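Local coordinates for fucolectin-related protein (PDB 2J22), which probably binds fucose-containing glycans such as blood group antigens, as the calcium-containing, fucose-binding module of a Streptococcus pneumoniae virulence factor, at residues I74-T79 with S111-I116; S87-I92 with V126-R131. All blocks are in the same frame, centred on the assembly; numbering follows the deposited sequence.

Interaction 1 (I74-T79 with S111-I116); sequences IIYNRT and SNNLSI
Ile75 and Leu114 grip each other through both of their backbone polar groups. Ile75 N donates to Leu114 O at 3.0 Å, and the bond is nearly straight, with 172° at the hydrogen. Leu114 N returns a bond to Ile75 O, also 3.0 Å long. Two CA-H groups add to these carbonyls: Asn113 CA lies 3.2 Å from Ile75 O, and Ile74 CA also approaches Leu114 O. A third backbone bond joins Asn77 N to Asn112 O at 2.8 Å. A water bonded to Asn77 O also reaches Asn112 O, but that second bond is weak. Another water accepts from Asn77 ND2 and donates to Ser111 O. The same ND2 is bonded to Ile83 O, so this buried amide nitrogen has two acceptors.

The two strands are antiparallel neighbours in one sheet of the beta-sandwich of this galactose-binding-like module. Strand 139-146 pairs with the other edge of strand 67-77, through bonds of Ile74 with Glu143 and of Tyr76 with Glu141. Glu141 is also a calcium ligand, and the Tyr76 side chain is about 7 Å from the calcium ion.

On the face of Ile74, Tyr76, Asn113 and Ser115, the Tyr76 ring lies beside the Asn113 side chain, which points the same way. Tyr76 CD1 comes within 3.5 Å of Asn113 CB. Ile74 CG1 lies beside its own backbone N (chi1 -41°) and meets Ser115 OG at 3.5 Å. On the other face the branches of Ile75 and Leu114 run side by side, with CD1 of Ile75 4.1 Å from CD2 of Leu114.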
loop_
_atom_site.group_PDB
_atom_site.type_symbol
_atom_site.label_atom_id
_atom_site.label_comp_id
_atom_site.label_asym_id
_atom_site.label_seq_id
_atom_site.Cartn_x
_atom_site.Cartn_y
_atom_site.Cartn_z
ATOM N N ILE A 74 -3.207 -2.438 7.242
ATOM C CA ILE A 74 -4.453 -2.661 6.521
ATOM C C ILE A 74 -4.423 -1.985 5.075
ATOM O O ILE A 74 -4.009 -0.812 4.912
ATOM C CB ILE A 74 -5.725 -2.258 7.362
ATOM C CG1 ILE A 74 -5.635 -2.679 8.826
ATOM C CG2 ILE A 74 -6.959 -2.887 6.760
ATOM C CD1 ILE A 74 -6.875 -2.212 9.717
ATOM N N ILE A 75 -4.703 -2.802 4.065
ATOM C CA ILE A 75 -4.748 -2.374 2.657
ATOM C C ILE A 75 -6.210 -2.430 2.167
ATOM O O ILE A 75 -6.876 -3.455 2.305
ATOM C CB ILE A 75 -3.858 -3.281 1.785
ATOM C CG1 ILE A 75 -2.378 -3.071 2.141
ATOM C CG2 ILE A 75 -4.110 -3.060 0.263
ATOM C CD1 ILE A 75 -1.564 -4.340 1.990
ATOM N N TYR A 76 -6.692 -1.312 1.642
ATOM C CA TYR A 76 -8.061 -1.148 1.122
ATOM C C TYR A 76 -7.963 -1.080 -0.393
ATOM O O TYR A 76 -7.155 -0.331 -0.926
ATOM C CB TYR A 76 -8.699 0.119 1.679
ATOM C CG TYR A 76 -9.144 -0.067 3.110
ATOM C CD1 TYR A 76 -10.328 -0.732 3.387
ATOM C CD2 TYR A 76 -8.342 0.333 4.195
ATOM C CE1 TYR A 76 -10.745 -0.978 4.673
ATOM C CE2 TYR A 76 -8.759 0.072 5.526
ATOM C CZ TYR A 76 -9.964 -0.579 5.727
ATOM O OH TYR A 76 -10.449 -0.806 6.983
ATOM N N ASN A 77 -8.661 -1.978 -1.080
ATOM C CA ASN A 77 -8.597 -2.022 -2.541
ATOM C C ASN A 77 -9.516 -0.991 -3.212
ATOM O O ASN A 77 -10.448 -0.504 -2.582
ATOM C CB ASN A 77 -9.061 -3.425 -2.951
ATOM C CG ASN A 77 -8.657 -3.808 -4.376
ATOM O OD1 ASN A 77 -7.973 -3.074 -5.065
ATOM N ND2 ASN A 77 -9.090 -5.009 -4.815
ATOM N N ARG A 78 -9.270 -0.665 -4.475
ATOM C CA ARG A 78 -10.274 -0.060 -5.332
ATOM C C ARG A 78 -11.538 -0.955 -5.315
ATOM O O ARG A 78 -11.430 -2.170 -5.106
ATOM C CB ARG A 78 -9.743 -0.021 -6.779
ATOM C CG ARG A 78 -10.633 0.801 -7.775
ATOM C CD ARG A 78 -10.038 0.927 -9.193
ATOM N NE ARG A 78 -11.021 1.577 -10.084
ATOM C CZ ARG A 78 -10.799 1.759 -11.377
ATOM N NH1 ARG A 78 -9.661 1.315 -11.917
ATOM N NH2 ARG A 78 -11.722 2.327 -12.144
ATOM N N THR A 79 -12.708 -0.347 -5.477
ATOM C CA THR A 79 -13.989 -1.079 -5.420
ATOM C C THR A 79 -14.932 -0.849 -6.632
ATOM O O THR A 79 -15.806 -1.655 -6.875
ATOM C CB THR A 79 -14.771 -0.764 -4.082
ATOM O OG1 THR A 79 -15.112 0.619 -4.033
ATOM C CG2 THR A 79 -13.926 -0.996 -2.823
ATOM N N SER A 111 -12.310 -9.755 -0.005
ATOM C CA SER A 111 -13.188 -8.613 0.261
ATOM C C SER A 111 -12.478 -7.376 -0.221
ATOM O O SER A 111 -11.435 -7.481 -0.850
ATOM C CB SER A 111 -13.561 -8.496 1.750
ATOM O OG SER A 111 -12.409 -8.525 2.560
ATOM N N ASN A 112 -13.028 -6.206 0.067
ATOM C CA ASN A 112 -12.376 -4.992 -0.372
ATOM C C ASN A 112 -11.126 -4.641 0.439
ATOM O O ASN A 112 -10.580 -3.589 0.246
ATOM C CB ASN A 112 -13.354 -3.810 -0.466
ATOM C CG ASN A 112 -13.943 -3.386 0.898
ATOM O OD1 ASN A 112 -13.375 -3.651 1.984
ATOM N ND2 ASN A 112 -15.098 -2.708 0.835
ATOM N N ASN A 113 -10.678 -5.533 1.325
ATOM C CA ASN A 113 -9.533 -5.233 2.186
ATOM C C ASN A 113 -8.768 -6.451 2.742
ATOM O O ASN A 113 -9.287 -7.571 2.740
ATOM C CB ASN A 113 -9.925 -4.237 3.286
ATOM C CG ASN A 113 -10.674 -4.899 4.435
ATOM O OD1 ASN A 113 -11.890 -5.031 4.405
ATOM N ND2 ASN A 113 -9.935 -5.341 5.432
ATOM N N LEU A 114 -7.531 -6.219 3.202
ATOM C CA LEU A 114 -6.717 -7.251 3.853
ATOM C C LEU A 114 -5.965 -6.672 5.038
ATOM O O LEU A 114 -5.373 -5.617 4.945
ATOM C CB LEU A 114 -5.768 -7.931 2.874
ATOM C CG LEU A 114 -4.384 -8.415 3.314
ATOM C CD1 LEU A 114 -4.342 -9.884 3.564
ATOM C CD2 LEU A 114 -3.288 -8.025 2.290
ATOM N N SER A 115 -6.014 -7.385 6.155
ATOM C CA SER A 115 -5.369 -6.966 7.380
ATOM C C SER A 115 -4.206 -7.912 7.637
ATOM O O SER A 115 -4.320 -9.115 7.434
ATOM C CB SER A 115 -6.362 -6.949 8.558
ATOM O OG SER A 115 -5.939 -6.044 9.581
ATOM N N ILE A 116 -3.062 -7.358 8.027
ATOM C CA ILE A 116 -1.894 -8.166 8.352
ATOM C C ILE A 116 -1.392 -7.744 9.723
ATOM O O ILE A 116 -1.136 -6.559 9.937
ATOM C CB ILE A 116 -0.797 -7.938 7.318
ATOM C CG1 ILE A 116 -1.307 -8.225 5.895
ATOM C CG2 ILE A 116 0.444 -8.742 7.680
ATOM C CD1 ILE A 116 -0.861 -9.539 5.295
HETATM O O HOH W 1 -10.923 -6.712 -3.408
HETATM O O HOH W 2 -11.644 -0.483 -0.252
#

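Interaction 2 (S87-I92 with V126-R131); sequences SNFDII and VRISLR
The guanidinium of Arg131 takes the carboxylate of Asp90 at its edge. The two planes are 42° apart. Arg131 NH1 donates to Asp90 OD2 at 2.7 Å, in a salt bridge that uses the syn lone pair of OD2. The bond is bent, with 137° at the hydrogen, and OD2 sits 26° out of the guanidinium plane. The Arg131 chain is bent at chi2 and chi3, and its CD also lies close to OD2. The other carboxylate oxygen, OD1, is bonded to His105. The Asn88 amide meets Arg131 further back, with OD1 of Asn88 3.5 Å from CB of Arg131; its ND2 bonds to Ser132.

The Phe89 ring has Ser87 CA in plane at its edge. Phe89 CD1 meets Ile128 CG2 obliquely at 3.9 Å. Phe89 CB touches Leu130 CD2 at 3.8 Å, and Ile91 CG2 reaches Val126 CG1 on the same buried side.

Asp90 pairs with Ser129, and Ile92 with Arg127, each by two backbone bonds. The bond from Asp90 N to Ser129 O is almost straight. Arg131 N adds a fifth, to Asn88 O. The polar end of Arg127 leads away from strand 89-94, into a salt bridge with Glu61 and a cation-pi contact with Trp59.

On the other edge of strand 89-94, Asn88 and Phe89 both face Ile106 in a G1 beta bulge. The chain turns a corner at Asn88 and enters the five-stranded antiparallel sheet, one layer of the beta-sandwich of this galactose-binding-like fold.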
loop_
_atom_site.group_PDB
_atom_site.type_symbol
_atom_site.label_atom_id
_atom_site.label_comp_id
_atom_site.label_asym_id
_atom_site.label_seq_id
_atom_site.Cartn_x
_atom_site.Cartn_y
_atom_site.Cartn_z
ATOM N N SER A 87 -3.859 -8.267 -6.903
ATOM C CA SER A 87 -3.774 -9.724 -6.701
ATOM C C SER A 87 -2.358 -10.129 -7.082
ATOM O O SER A 87 -1.685 -9.378 -7.785
ATOM C CB SER A 87 -4.759 -10.436 -7.621
ATOM O OG SER A 87 -4.382 -10.295 -8.987
ATOM N N ASN A 88 -1.906 -11.303 -6.640
ATOM C CA ASN A 88 -0.549 -11.801 -6.960
ATOM C C ASN A 88 0.476 -10.736 -6.694
ATOM O O ASN A 88 1.173 -10.285 -7.626
ATOM C CB ASN A 88 -0.477 -12.271 -8.434
ATOM C CG ASN A 88 0.909 -12.836 -8.828
ATOM O OD1 ASN A 88 1.708 -13.250 -7.963
ATOM N ND2 ASN A 88 1.205 -12.839 -10.130
ATOM N N PHE A 89 0.565 -10.310 -5.428
ATOM C CA PHE A 89 1.437 -9.194 -5.104
ATOM C C PHE A 89 2.321 -9.431 -3.912
ATOM O O PHE A 89 2.085 -10.307 -3.127
ATOM C CB PHE A 89 0.671 -7.824 -5.019
ATOM C CG PHE A 89 -0.285 -7.712 -3.871
ATOM C CD1 PHE A 89 0.128 -7.174 -2.648
ATOM C CD2 PHE A 89 -1.624 -8.132 -4.012
ATOM C CE1 PHE A 89 -0.793 -7.049 -1.515
ATOM C CE2 PHE A 89 -2.514 -8.013 -2.976
ATOM C CZ PHE A 89 -2.139 -7.466 -1.716
ATOM N N ASP A 90 3.370 -8.614 -3.769
ATOM C CA ASP A 90 4.179 -8.697 -2.583
ATOM C C ASP A 90 4.077 -7.434 -1.748
ATOM O O ASP A 90 4.002 -6.299 -2.296
ATOM C CB ASP A 90 5.641 -8.880 -2.976
ATOM C CG ASP A 90 5.919 -10.233 -3.539
ATOM O OD1 ASP A 90 5.357 -11.268 -3.036
ATOM O OD2 ASP A 90 6.699 -10.346 -4.486
ATOM N N ILE A 91 4.090 -7.649 -0.438
ATOM C CA ILE A 91 4.274 -6.594 0.566
ATOM C C ILE A 91 5.695 -6.792 1.074
ATOM O O ILE A 91 6.024 -7.894 1.540
ATOM C CB ILE A 91 3.260 -6.784 1.734
ATOM C CG1 ILE A 91 1.823 -6.740 1.209
ATOM C CG2 ILE A 91 3.548 -5.797 2.904
ATOM C CD1 ILE A 91 0.751 -7.045 2.227
ATOM N N ILE A 92 6.516 -5.734 0.999
ATOM C CA ILE A 92 7.902 -5.791 1.396
ATOM C C ILE A 92 8.166 -4.688 2.398
ATOM O O ILE A 92 7.886 -3.526 2.111
ATOM C CB ILE A 92 8.877 -5.576 0.179
ATOM C CG1 ILE A 92 8.394 -6.300 -1.094
ATOM C CG2 ILE A 92 10.239 -6.123 0.559
ATOM C CD1 ILE A 92 8.963 -5.771 -2.410
ATOM N N VAL A 126 7.488 0.682 3.517
ATOM C CA VAL A 126 6.619 -0.414 3.092
ATOM C C VAL A 126 6.342 -0.195 1.593
ATOM O O VAL A 126 5.993 0.943 1.172
ATOM C CB VAL A 126 5.279 -0.494 3.876
ATOM C CG1 VAL A 126 4.472 -1.773 3.414
ATOM C CG2 VAL A 126 5.430 -0.571 5.418
ATOM N N ARG A 127 6.559 -1.258 0.810
ATOM C CA ARG A 127 6.379 -1.288 -0.635
ATOM C C ARG A 127 5.322 -2.324 -0.957
ATOM O O ARG A 127 5.320 -3.445 -0.379
ATOM C CB ARG A 127 7.639 -1.754 -1.268
ATOM C CG ARG A 127 7.708 -1.596 -2.791
ATOM C CD ARG A 127 8.967 -0.779 -3.085
ATOM N NE ARG A 127 9.398 -1.099 -4.353
ATOM C CZ ARG A 127 10.089 -0.314 -5.157
ATOM N NH1 ARG A 127 10.499 0.906 -4.817
ATOM N NH2 ARG A 127 10.373 -0.806 -6.319
ATOM N N ILE A 128 4.394 -1.974 -1.835
ATOM C CA ILE A 128 3.461 -2.990 -2.321
ATOM C C ILE A 128 3.817 -3.079 -3.824
ATOM O O ILE A 128 3.839 -2.044 -4.488
ATOM C CB ILE A 128 2.009 -2.497 -2.111
ATOM C CG1 ILE A 128 1.639 -2.438 -0.612
ATOM C CG2 ILE A 128 1.050 -3.439 -2.900
ATOM C CD1 ILE A 128 0.292 -1.802 -0.322
ATOM N N SER A 129 4.101 -4.269 -4.365
ATOM C CA SER A 129 4.594 -4.409 -5.743
ATOM C C SER A 129 3.900 -5.582 -6.393
ATOM O O SER A 129 4.002 -6.740 -5.873
ATOM C CB SER A 129 6.138 -4.649 -5.757
ATOM O OG SER A 129 6.728 -4.555 -7.072
ATOM N N LEU A 130 3.273 -5.333 -7.558
ATOM C CA LEU A 130 2.522 -6.390 -8.267
ATOM C C LEU A 130 3.527 -7.365 -8.943
ATOM O O LEU A 130 4.584 -6.918 -9.393
ATOM C CB LEU A 130 1.629 -5.725 -9.325
ATOM C CG LEU A 130 0.541 -4.755 -8.811
ATOM C CD1 LEU A 130 -0.352 -4.213 -9.978
ATOM C CD2 LEU A 130 -0.373 -5.376 -7.774
ATOM N N ARG A 131 3.241 -8.675 -8.947
ATOM C CA ARG A 131 4.136 -9.631 -9.606
ATOM C C ARG A 131 3.797 -9.921 -11.091
ATOM O O ARG A 131 4.631 -10.439 -11.825
ATOM C CB ARG A 131 4.257 -10.943 -8.809
ATOM C CG ARG A 131 5.124 -10.819 -7.572
ATOM C CD ARG A 131 6.607 -10.388 -7.820
ATOM N NE ARG A 131 7.527 -11.502 -8.128
ATOM C CZ ARG A 131 7.845 -12.482 -7.265
ATOM N NH1 ARG A 131 7.326 -12.487 -6.032
ATOM N NH2 ARG A 131 8.683 -13.459 -7.632
#

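The two contacts belong to opposite layers of one sandwich, with centres about 13 Å apart. They meet through their inward apolar residues. Ile75 of interaction 1 packs on Ile91 and Ile128 of interaction 2, with CD1 of Ile75 3.6 Å from CD1 of Ile91. Leu114 CD2 touches Ile91 and Phe89. Each contact also has exposed residues, Asn112 and Ser115 in one and Arg131 in the other. Their polar chemistry differs. Interaction 1 has waters bridging Asn77 to Ser111 and, weakly, to Asn112, and a tyrosine near the calcium ion; interaction 2 has the Asp90-Arg131 salt bridge. Interaction 2 also has the longer ladder, with five backbone bonds against three. Strands 67-77 and 89-94 follow each other in the chain and lie in different sheets.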